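Local atomic coordinates of uncharacterized protein Q64V53_BACFR (Bacteroides fragilis, PDB entry 2RA8), a protein that is of unknown function but joins an N-terminal WGR domain to a leucine-rich repeat array, an architecture consistent with binding other macromolecules. Residues A[8-13]-A[174-179]; A[99-104]-A[132-137]; A[144-149]-A[162-167]. One frame throughout, in Å; residues are numbered along the deposited sequence.

Interaction 1 of 3, residues A[8-13]-A[174-179]; sequences QDFKSQ and LNNLKI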
loop_
_atom_site.group_PDB
_atom_site.type_symbol
_atom_site.label_atom_id
_atom_site.label_comp_id
_atom_site.label_asym_id
_atom_site.label_seq_id
_atom_site.Cartn_x
_atom_site.Cartn_y
_atom_site.Cartn_z
ATOM N N GLN A 8 -2.878 -3.413 -19.025
ATOM C CA GLN A 8 -1.906 -4.503 -18.885
ATOM C C GLN A 8 -0.493 -4.096 -18.520
ATOM O O GLN A 8 0.131 -3.294 -19.214
ATOM C CB GLN A 8 -1.798 -5.296 -20.191
ATOM C CG GLN A 8 -2.950 -6.224 -20.530
ATOM C CD GLN A 8 -2.763 -6.853 -21.892
ATOM O OE1 GLN A 8 -2.728 -6.151 -22.904
ATOM N NE2 GLN A 8 -2.624 -8.176 -21.931
ATOM N N ASP A 9 0.015 -4.642 -17.420
ATOM C CA ASP A 9 1.398 -4.409 -17.018
ATOM C C ASP A 9 1.869 -5.667 -16.323
ATOM O O ASP A 9 1.194 -6.699 -16.415
ATOM C CB ASP A 9 1.558 -3.133 -16.149
ATOM C CG ASP A 9 0.918 -3.238 -14.777
ATOM O OD1 ASP A 9 0.348 -4.288 -14.432
ATOM O OD2 ASP A 9 0.995 -2.238 -14.039
ATOM N N PHE A 10 3.015 -5.627 -15.649
ATOM C CA PHE A 10 3.519 -6.822 -14.974
ATOM C C PHE A 10 2.528 -7.434 -13.987
ATOM O O PHE A 10 2.495 -8.654 -13.810
ATOM C CB PHE A 10 4.832 -6.511 -14.210
ATOM C CG PHE A 10 6.057 -6.381 -15.087
ATOM C CD1 PHE A 10 6.521 -7.461 -15.832
ATOM C CD2 PHE A 10 6.777 -5.185 -15.121
ATOM C CE1 PHE A 10 7.689 -7.359 -16.598
ATOM C CE2 PHE A 10 7.940 -5.070 -15.881
ATOM C CZ PHE A 10 8.398 -6.161 -16.621
ATOM N N LYS A 11 1.709 -6.601 -13.350
ATOM C CA LYS A 11 0.764 -7.091 -12.345
ATOM C C LYS A 11 -0.700 -7.160 -12.731
ATOM O O LYS A 11 -1.413 -8.053 -12.270
ATOM C CB LYS A 11 0.913 -6.272 -11.072
ATOM N N SER A 12 -1.166 -6.229 -13.563
ATOM C CA SER A 12 -2.571 -6.209 -13.979
ATOM C C SER A 12 -2.807 -6.630 -15.398
ATOM O O SER A 12 -2.120 -6.192 -16.315
ATOM C CB SER A 12 -3.163 -4.806 -13.807
ATOM O OG SER A 12 -3.097 -4.391 -12.456
ATOM N N GLN A 13 -3.807 -7.480 -15.583
ATOM C CA GLN A 13 -4.196 -7.971 -16.898
ATOM C C GLN A 13 -5.707 -7.941 -16.809
ATOM O O GLN A 13 -6.347 -8.955 -16.542
ATOM C CB GLN A 13 -3.691 -9.407 -17.099
ATOM C CG GLN A 13 -2.160 -9.533 -17.081
ATOM C CD GLN A 13 -1.517 -9.009 -18.365
ATOM O OE1 GLN A 13 -0.546 -8.246 -18.330
ATOM N NE2 GLN A 13 -2.060 -9.425 -19.505
ATOM N N LEU A 174 13.468 -9.321 -24.911
ATOM C CA LEU A 174 13.112 -8.431 -23.801
ATOM C C LEU A 174 13.245 -6.977 -24.172
ATOM O O LEU A 174 14.250 -6.576 -24.769
ATOM C CB LEU A 174 14.021 -8.667 -22.594
ATOM C CG LEU A 174 13.725 -9.811 -21.633
ATOM C CD1 LEU A 174 14.677 -9.712 -20.445
ATOM C CD2 LEU A 174 12.277 -9.734 -21.165
ATOM N N ASN A 175 12.239 -6.175 -23.835
ATOM C CA ASN A 175 12.306 -4.744 -24.101
ATOM C C ASN A 175 12.027 -3.944 -22.850
ATOM O O ASN A 175 12.278 -2.744 -22.814
ATOM C CB ASN A 175 11.340 -4.317 -25.226
ATOM C CG ASN A 175 9.884 -4.606 -24.907
ATOM O OD1 ASN A 175 9.381 -4.255 -23.837
ATOM N ND2 ASN A 175 9.190 -5.236 -25.852
ATOM N N ASN A 176 11.540 -4.615 -21.807
ATOM C CA ASN A 176 11.221 -3.965 -20.530
ATOM C C ASN A 176 11.862 -4.743 -19.390
ATOM O O ASN A 176 11.461 -5.862 -19.088
ATOM C CB ASN A 176 9.699 -3.911 -20.359
ATOM C CG ASN A 176 9.267 -3.124 -19.133
ATOM O OD1 ASN A 176 8.080 -2.863 -18.944
ATOM N ND2 ASN A 176 10.222 -2.751 -18.296
ATOM N N LEU A 177 12.865 -4.148 -18.750
ATOM C CA LEU A 177 13.595 -4.808 -17.667
ATOM C C LEU A 177 13.477 -4.033 -16.385
ATOM O O LEU A 177 13.765 -2.834 -16.335
ATOM C CB LEU A 177 15.077 -4.916 -18.019
ATOM C CG LEU A 177 15.934 -6.122 -17.639
ATOM C CD1 LEU A 177 17.364 -5.647 -17.631
ATOM C CD2 LEU A 177 15.571 -6.715 -16.297
ATOM N N LYS A 178 13.067 -4.731 -15.336
ATOM C CA LYS A 178 12.895 -4.130 -14.027
ATOM C C LYS A 178 13.501 -5.092 -13.041
ATOM O O LYS A 178 13.174 -6.283 -13.046
ATOM C CB LYS A 178 11.409 -3.948 -13.755
ATOM C CG LYS A 178 11.045 -3.256 -12.460
ATOM C CD LYS A 178 9.541 -3.017 -12.465
ATOM C CE LYS A 178 9.042 -2.401 -11.184
ATOM N NZ LYS A 178 7.571 -2.189 -11.308
ATOM N N ILE A 179 14.401 -4.576 -12.205
ATOM C CA ILE A 179 15.102 -5.372 -11.202
ATOM C C ILE A 179 15.030 -4.682 -9.845
ATOM O O ILE A 179 15.252 -3.476 -9.737
ATOM C CB ILE A 179 16.592 -5.530 -11.572
ATOM C CG1 ILE A 179 16.742 -6.099 -12.997
ATOM C CG2 ILE A 179 17.282 -6.446 -10.573
ATOM C CD1 ILE A 179 18.161 -5.925 -13.544
#

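Interaction 2 of 3, residues A[99-104]-A[132-137]; sequences KILKDK and VENKEK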
loop_
_atom_site.group_PDB
_atom_site.type_symbol
_atom_site.label_atom_id
_atom_site.label_comp_id
_atom_site.label_asym_id
_atom_site.label_seq_id
_atom_site.Cartn_x
_atom_site.Cartn_y
_atom_site.Cartn_z
ATOM N N LYS A 99 8.366 -24.819 -10.763
ATOM C CA LYS A 99 7.021 -24.252 -10.883
ATOM C C LYS A 99 6.908 -23.491 -12.176
ATOM O O LYS A 99 5.880 -23.535 -12.847
ATOM C CB LYS A 99 6.704 -23.285 -9.730
ATOM C CG LYS A 99 6.208 -23.955 -8.460
ATOM C CD LYS A 99 5.008 -23.210 -7.859
ATOM C CE LYS A 99 5.385 -21.855 -7.285
ATOM N NZ LYS A 99 4.204 -21.179 -6.669
ATOM N N ILE A 100 7.974 -22.782 -12.531
ATOM C CA ILE A 100 7.995 -22.000 -13.760
ATOM C C ILE A 100 8.096 -22.902 -14.967
ATOM O O ILE A 100 7.249 -22.848 -15.859
ATOM C CB ILE A 100 9.180 -21.012 -13.761
ATOM C CG1 ILE A 100 9.130 -20.150 -12.496
ATOM C CG2 ILE A 100 9.131 -20.138 -15.011
ATOM C CD1 ILE A 100 10.355 -19.292 -12.282
ATOM N N LEU A 101 9.131 -23.741 -14.999
ATOM C CA LEU A 101 9.347 -24.666 -16.113
ATOM C C LEU A 101 8.170 -25.592 -16.352
ATOM O O LEU A 101 8.003 -26.116 -17.454
ATOM C CB LEU A 101 10.608 -25.506 -15.873
ATOM C CG LEU A 101 11.982 -24.814 -15.912
ATOM C CD1 LEU A 101 13.042 -25.777 -15.407
ATOM C CD2 LEU A 101 12.319 -24.350 -17.335
ATOM N N LYS A 102 7.349 -25.797 -15.322
ATOM C CA LYS A 102 6.173 -26.662 -15.422
ATOM C C LYS A 102 4.951 -26.021 -16.048
ATOM O O LYS A 102 4.268 -26.641 -16.864
ATOM C CB LYS A 102 5.782 -27.193 -14.028
ATOM C CG LYS A 102 4.391 -27.838 -13.964
ATOM C CD LYS A 102 3.302 -26.829 -13.596
ATOM C CE LYS A 102 1.939 -27.202 -14.186
ATOM N NZ LYS A 102 1.417 -28.528 -13.747
ATOM N N ASP A 103 4.664 -24.782 -15.660
ATOM C CA ASP A 103 3.496 -24.057 -16.156
ATOM C C ASP A 103 3.277 -24.156 -17.646
ATOM O O ASP A 103 4.149 -23.787 -18.443
ATOM C CB ASP A 103 3.589 -22.587 -15.770
ATOM C CG ASP A 103 2.235 -21.908 -15.740
ATOM O OD1 ASP A 103 1.274 -22.464 -16.318
ATOM O OD2 ASP A 103 2.134 -20.814 -15.142
ATOM N N LYS A 104 2.097 -24.648 -18.026
ATOM C CA LYS A 104 1.730 -24.810 -19.430
ATOM C C LYS A 104 1.295 -23.528 -20.103
ATOM O O LYS A 104 1.073 -23.511 -21.312
ATOM C CB LYS A 104 0.610 -25.845 -19.576
ATOM C CG LYS A 104 0.939 -27.205 -18.983
ATOM C CD LYS A 104 -0.133 -28.238 -19.315
ATOM C CE LYS A 104 -1.487 -27.862 -18.732
ATOM N NZ LYS A 104 -2.537 -28.851 -19.109
ATOM N N VAL A 132 19.014 -19.928 -17.972
ATOM C CA VAL A 132 20.101 -20.059 -18.935
ATOM C C VAL A 132 20.131 -21.433 -19.568
ATOM O O VAL A 132 20.451 -21.571 -20.753
ATOM C CB VAL A 132 21.473 -19.756 -18.258
ATOM C CG1 VAL A 132 22.633 -20.057 -19.214
ATOM C CG2 VAL A 132 21.521 -18.300 -17.841
ATOM N N GLU A 133 19.777 -22.456 -18.790
ATOM C CA GLU A 133 19.786 -23.832 -19.279
ATOM C C GLU A 133 18.547 -24.190 -20.051
ATOM O O GLU A 133 18.454 -25.280 -20.615
ATOM C CB GLU A 133 19.957 -24.816 -18.114
ATOM C CG GLU A 133 21.322 -24.740 -17.411
ATOM C CD GLU A 133 21.361 -25.564 -16.122
ATOM O OE1 GLU A 133 21.097 -26.786 -16.185
ATOM O OE2 GLU A 133 21.652 -24.993 -15.046
ATOM N N ASN A 134 17.586 -23.273 -20.085
ATOM C CA ASN A 134 16.335 -23.491 -20.811
ATOM C C ASN A 134 15.972 -22.260 -21.602
ATOM O O ASN A 134 14.816 -21.831 -21.612
ATOM C CB ASN A 134 15.204 -23.830 -19.831
ATOM C CG ASN A 134 15.416 -25.158 -19.137
ATOM O OD1 ASN A 134 15.266 -26.221 -19.741
ATOM N ND2 ASN A 134 15.778 -25.106 -17.860
ATOM N N LYS A 135 16.963 -21.684 -22.279
ATOM C CA LYS A 135 16.749 -20.483 -23.074
ATOM C C LYS A 135 15.556 -20.577 -24.011
ATOM O O LYS A 135 14.812 -19.607 -24.173
ATOM C CB LYS A 135 18.013 -20.138 -23.890
ATOM C CG LYS A 135 17.884 -18.847 -24.709
ATOM C CD LYS A 135 19.172 -18.484 -25.448
ATOM C CE LYS A 135 18.999 -17.191 -26.246
ATOM N NZ LYS A 135 20.263 -16.709 -26.874
ATOM N N GLU A 136 15.352 -21.744 -24.623
ATOM C CA GLU A 136 14.244 -21.916 -25.562
ATOM C C GLU A 136 12.881 -21.609 -24.974
ATOM O O GLU A 136 12.011 -21.101 -25.674
ATOM C CB GLU A 136 14.231 -23.341 -26.159
ATOM C CG GLU A 136 13.677 -24.422 -25.238
ATOM C CD GLU A 136 14.643 -24.821 -24.139
ATOM O OE1 GLU A 136 14.210 -25.518 -23.196
ATOM O OE2 GLU A 136 15.835 -24.447 -24.225
ATOM N N LYS A 137 12.681 -21.908 -23.694
ATOM C CA LYS A 137 11.390 -21.648 -23.055
ATOM C C LYS A 137 11.170 -20.213 -22.635
ATOM O O LYS A 137 10.037 -19.819 -22.367
ATOM C CB LYS A 137 11.207 -22.514 -21.810
ATOM C CG LYS A 137 11.069 -23.997 -22.066
ATOM C CD LYS A 137 10.577 -24.707 -20.806
ATOM C CE LYS A 137 10.456 -26.210 -21.041
ATOM N NZ LYS A 137 9.994 -26.935 -19.825
#

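Interaction 3 of 3, residues A[144-149]-A[162-167]; sequences LFWGDI and VDLSPV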
loop_
_atom_site.group_PDB
_atom_site.type_symbol
_atom_site.label_atom_id
_atom_site.label_comp_id
_atom_site.label_asym_id
_atom_site.label_seq_id
_atom_site.Cartn_x
_atom_site.Cartn_y
_atom_site.Cartn_z
ATOM N N LEU A 144 10.575 -8.501 -18.140
ATOM C CA LEU A 144 11.081 -9.237 -16.991
ATOM C C LEU A 144 11.187 -8.350 -15.770
ATOM O O LEU A 144 11.835 -7.304 -15.804
ATOM C CB LEU A 144 12.471 -9.817 -17.297
ATOM C CG LEU A 144 13.243 -10.414 -16.104
ATOM C CD1 LEU A 144 12.460 -11.592 -15.520
ATOM C CD2 LEU A 144 14.631 -10.857 -16.550
ATOM N N PHE A 145 10.538 -8.764 -14.685
ATOM C CA PHE A 145 10.590 -8.031 -13.421
ATOM C C PHE A 145 11.233 -9.018 -12.501
ATOM O O PHE A 145 10.584 -9.937 -12.015
ATOM C CB PHE A 145 9.171 -7.676 -12.929
ATOM C CG PHE A 145 9.128 -6.925 -11.613
ATOM C CD1 PHE A 145 10.288 -6.505 -10.965
ATOM C CD2 PHE A 145 7.902 -6.647 -11.021
ATOM C CE1 PHE A 145 10.217 -5.820 -9.741
ATOM C CE2 PHE A 145 7.823 -5.962 -9.799
ATOM C CZ PHE A 145 8.982 -5.550 -9.162
ATOM N N TRP A 146 12.529 -8.832 -12.279
ATOM C CA TRP A 146 13.341 -9.718 -11.451
ATOM C C TRP A 146 13.515 -9.224 -10.026
ATOM O O TRP A 146 14.096 -8.161 -9.804
ATOM C CB TRP A 146 14.726 -9.880 -12.116
ATOM C CG TRP A 146 15.603 -10.915 -11.478
ATOM C CD1 TRP A 146 16.314 -10.790 -10.316
ATOM C CD2 TRP A 146 15.832 -12.245 -11.952
ATOM N NE1 TRP A 146 16.975 -11.962 -10.039
ATOM C CE2 TRP A 146 16.700 -12.871 -11.025
ATOM C CE3 TRP A 146 15.394 -12.966 -13.067
ATOM C CZ2 TRP A 146 17.135 -14.193 -11.185
ATOM C CZ3 TRP A 146 15.828 -14.283 -13.230
ATOM C CH2 TRP A 146 16.694 -14.880 -12.290
ATOM N N GLY A 147 13.017 -9.989 -9.057
ATOM C CA GLY A 147 13.164 -9.599 -7.663
ATOM C C GLY A 147 11.979 -8.895 -7.013
ATOM O O GLY A 147 12.161 -8.031 -6.160
ATOM N N ASP A 148 10.761 -9.262 -7.402
ATOM C CA ASP A 148 9.582 -8.630 -6.834
ATOM C C ASP A 148 9.346 -9.201 -5.454
ATOM O O ASP A 148 8.433 -10.002 -5.235
ATOM C CB ASP A 148 8.380 -8.855 -7.741
ATOM C CG ASP A 148 7.141 -8.105 -7.276
ATOM O OD1 ASP A 148 7.284 -7.080 -6.584
ATOM O OD2 ASP A 148 6.023 -8.534 -7.624
ATOM N N ILE A 149 10.205 -8.769 -4.534
ATOM C CA ILE A 149 10.208 -9.185 -3.132
ATOM C C ILE A 149 9.767 -8.031 -2.259
ATOM O O ILE A 149 10.450 -7.008 -2.189
ATOM C CB ILE A 149 11.636 -9.561 -2.670
ATOM C CG1 ILE A 149 12.336 -10.410 -3.733
ATOM C CG2 ILE A 149 11.575 -10.235 -1.300
ATOM C CD1 ILE A 149 11.603 -11.647 -4.125
ATOM N N VAL A 162 22.542 -12.129 -8.441
ATOM C CA VAL A 162 23.684 -12.808 -9.042
ATOM C C VAL A 162 23.951 -12.100 -10.343
ATOM O O VAL A 162 23.306 -11.098 -10.647
ATOM C CB VAL A 162 23.372 -14.289 -9.356
ATOM C CG1 VAL A 162 23.131 -15.068 -8.065
ATOM C CG2 VAL A 162 22.157 -14.376 -10.258
ATOM N N ASP A 163 24.908 -12.588 -11.117
ATOM C CA ASP A 163 25.179 -11.970 -12.408
ATOM C C ASP A 163 24.010 -12.346 -13.295
ATOM O O ASP A 163 23.794 -13.521 -13.577
ATOM C CB ASP A 163 26.484 -12.515 -12.984
ATOM C CG ASP A 163 26.726 -12.067 -14.407
ATOM O OD1 ASP A 163 26.218 -10.997 -14.801
ATOM O OD2 ASP A 163 27.445 -12.785 -15.129
ATOM N N LEU A 164 23.222 -11.363 -13.721
ATOM C CA LEU A 164 22.076 -11.672 -14.574
ATOM C C LEU A 164 22.363 -11.509 -16.050
ATOM O O LEU A 164 21.466 -11.647 -16.876
ATOM C CB LEU A 164 20.867 -10.796 -14.204
ATOM C CG LEU A 164 20.216 -10.957 -12.816
ATOM C CD1 LEU A 164 18.951 -10.083 -12.750
ATOM C CD2 LEU A 164 19.857 -12.409 -12.570
ATOM N N SER A 165 23.606 -11.215 -16.411
ATOM C CA SER A 165 23.913 -11.049 -17.831
ATOM C C SER A 165 23.556 -12.286 -18.636
ATOM O O SER A 165 23.087 -12.180 -19.774
ATOM C CB SER A 165 25.386 -10.710 -18.037
ATOM O OG SER A 165 25.660 -10.480 -19.413
ATOM N N PRO A 166 23.769 -13.486 -18.072
ATOM C CA PRO A 166 23.422 -14.681 -18.851
ATOM C C PRO A 166 21.932 -14.849 -19.042
ATOM O O PRO A 166 21.483 -15.416 -20.043
ATOM C CB PRO A 166 24.027 -15.817 -18.031
ATOM C CG PRO A 166 25.220 -15.168 -17.401
ATOM C CD PRO A 166 24.643 -13.844 -16.941
ATOM N N VAL A 167 21.158 -14.363 -18.074
ATOM C CA VAL A 167 19.703 -14.446 -18.140
ATOM C C VAL A 167 19.202 -13.493 -19.191
ATOM O O VAL A 167 18.322 -13.836 -19.978
ATOM C CB VAL A 167 19.059 -14.107 -16.772
ATOM C CG1 VAL A 167 17.547 -14.004 -16.911
ATOM C CG2 VAL A 167 19.413 -15.192 -15.761
#

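Interaction 1 of 3, residues A[8-13]-A[174-179]
Phe10 bridges from the turn 8-13 to the strand side chains of Asn176 and Lys178, a compact case of one aromatic residue joining two domains. The far end of its ring makes van der Waals contacts with two oxygens of Asn176. CE2 of Phe10 lies 3.8 Å from the amide OD1 of Asn176, which approaches the ring obliquely, while CZ of Phe10 meets the backbone O of Asn176 at 3.9 Å, at the ring edge and in its plane. The two side chains advance from opposite directions, and the ring and amide planes stand 53° apart, so they do not stack. CG of Asn176 is anti to its backbone N (chi1 -174°), which carries the amide out from the strand to meet the ring. The apolar part of the contact is CB of Lys178, which also comes obliquely to the ring, 4.2 Å from CE2 of Phe10.

The polar bonds lie within the turn and shape it. OD1 of Asp9 accepts from the backbone N of Lys11 at 2.9 Å, closing an Asx turn, and also from the backbone N of Ser12. The Lys11 donor comes from above the carboxylate plane. A backbone bond from Asp9 N to Ser12 O (2.9 Å) ties the base of the turn, leaving Phe10 near its apex.

The turn connects antiparallel strands 3-8 and 13-21 of the WGR domain, and its aromatic tip also touches Gln111 and Thr113 on strand 111-114. Lys178 makes a cation-pi contact with Phe145, and Asn176 packs on Ser197 of strand 197-201. The hairpin therefore docks on the sheet side opposite helix 165-169, against which Leu177 packs.

Interaction 2 of 3, residues A[99-104]-A[132-137]
Leu101, at the end of helix 96-102, lays both methyls against the amide side chain of Asn134. CD2 of Leu101 comes within 3.6 Å of ND2 of Asn134, with CD1 of Leu101 3.7 Å from that same nitrogen. The two side chains cross at about a right angle, with CB of Asn134 also in reach of CD2. The polar end of Asn134 is held by Gly130 of helix 125-132, just ahead of the segment: ND2 donates to its O, fixing the amide against which the leucine packs.

In the leucine-rich repeat array this contact joins successive connections on the helical side of the parallel sheet: helix 96-102 precedes strand 111-114, and the short, weakly bonded helix 135-138 follows helix 125-132 on the way to strand 143-146.

Lys137 adds a polar contact, though a weak one. Its chain, extended beyond CG, reaches across to the helix end, CD of Lys137 touching CD2 of Leu101 at 3.9 Å. At its tip NZ makes a weak hydrogen bond, 3.2 Å, to the backbone O of Leu101. This carbonyl lies in the last helical turn, whose dipole would probably suit a positive charge. Leu101 also touches Phe138 of helix 135-138.

Interaction 3 of 3, residues A[144-149]-A[162-167]
Trp146 presents one face of its indole to the forked end of Leu164, whose two methyls divide the bicyclic ring between them. CD1 of Leu164 stands over the five-membered ring, 3.6 Å from its centroid and only 9° off the normal, a CH-pi contact. CD2 of Leu164 lies over the same face toward the benzene rim, 3.5 Å from CZ2 of Trp146. Torsions on both sides set this up. The indole is carried anti to the backbone N of Trp146 (chi1 -172°) and turned broadside at chi2 by -77°, so that a face rather than the rim receives the leucine. On the other segment, CG of Leu164 is anti to its carbonyl carbon and beside its backbone N, which sends the fork toward the strand with both methyls on the indole.

Val167 occupies the next turn of the chain. Its CG1, anti to the backbone N, points between two strand residues, 4.1 Å from CZ3 of Trp146 and 4.3 Å from CD2 of Leu144. The valine and the indole cross obliquely. All four of these side chains are buried, and the contact across the segments is apolar packing alone.

Backbone N of Ser165 donates to OD1 of Asp163 at 3.1 Å, a capping bond that steadies the start of the helix just where Leu164 enters the core. The indole NE1 makes a weak hydrogen bond to OE1 of Gln161.

The contact belongs to the beta-alpha-beta unit of strand 143-146, helix 165-169 and strand 176-180. Helix 125-132 borders it, with Ile127 and Ile131 touching Trp146 and Ala128 touching Val167, while Ile112 and Ile114 of the neighbouring strand 111-114 pack on Leu144 and Trp146.

In the fold
Interactions 1 and 3 show how one parallel sheet can be packed from both sides. They meet directly, their centres about 13 Å apart: strands 143-146 and 176-180 are neighbours, with Lys178 N 2.9 Å from Leu144 O and Lys178 O 2.7 Å from Trp146 N, both probable hydrogen bonds. Interaction 1 brings in the WGR hairpin, whereas interaction 3 seats a helix. Interaction 2 lies farther out, between connecting helices, its centre about 15 Å from that of interaction 3, yet they touch where Val132 CG2 packs 3.5 Å from Pro166 CB. Interactions 1 and 2 stay separate, about 10 Å apart at their nearest atoms.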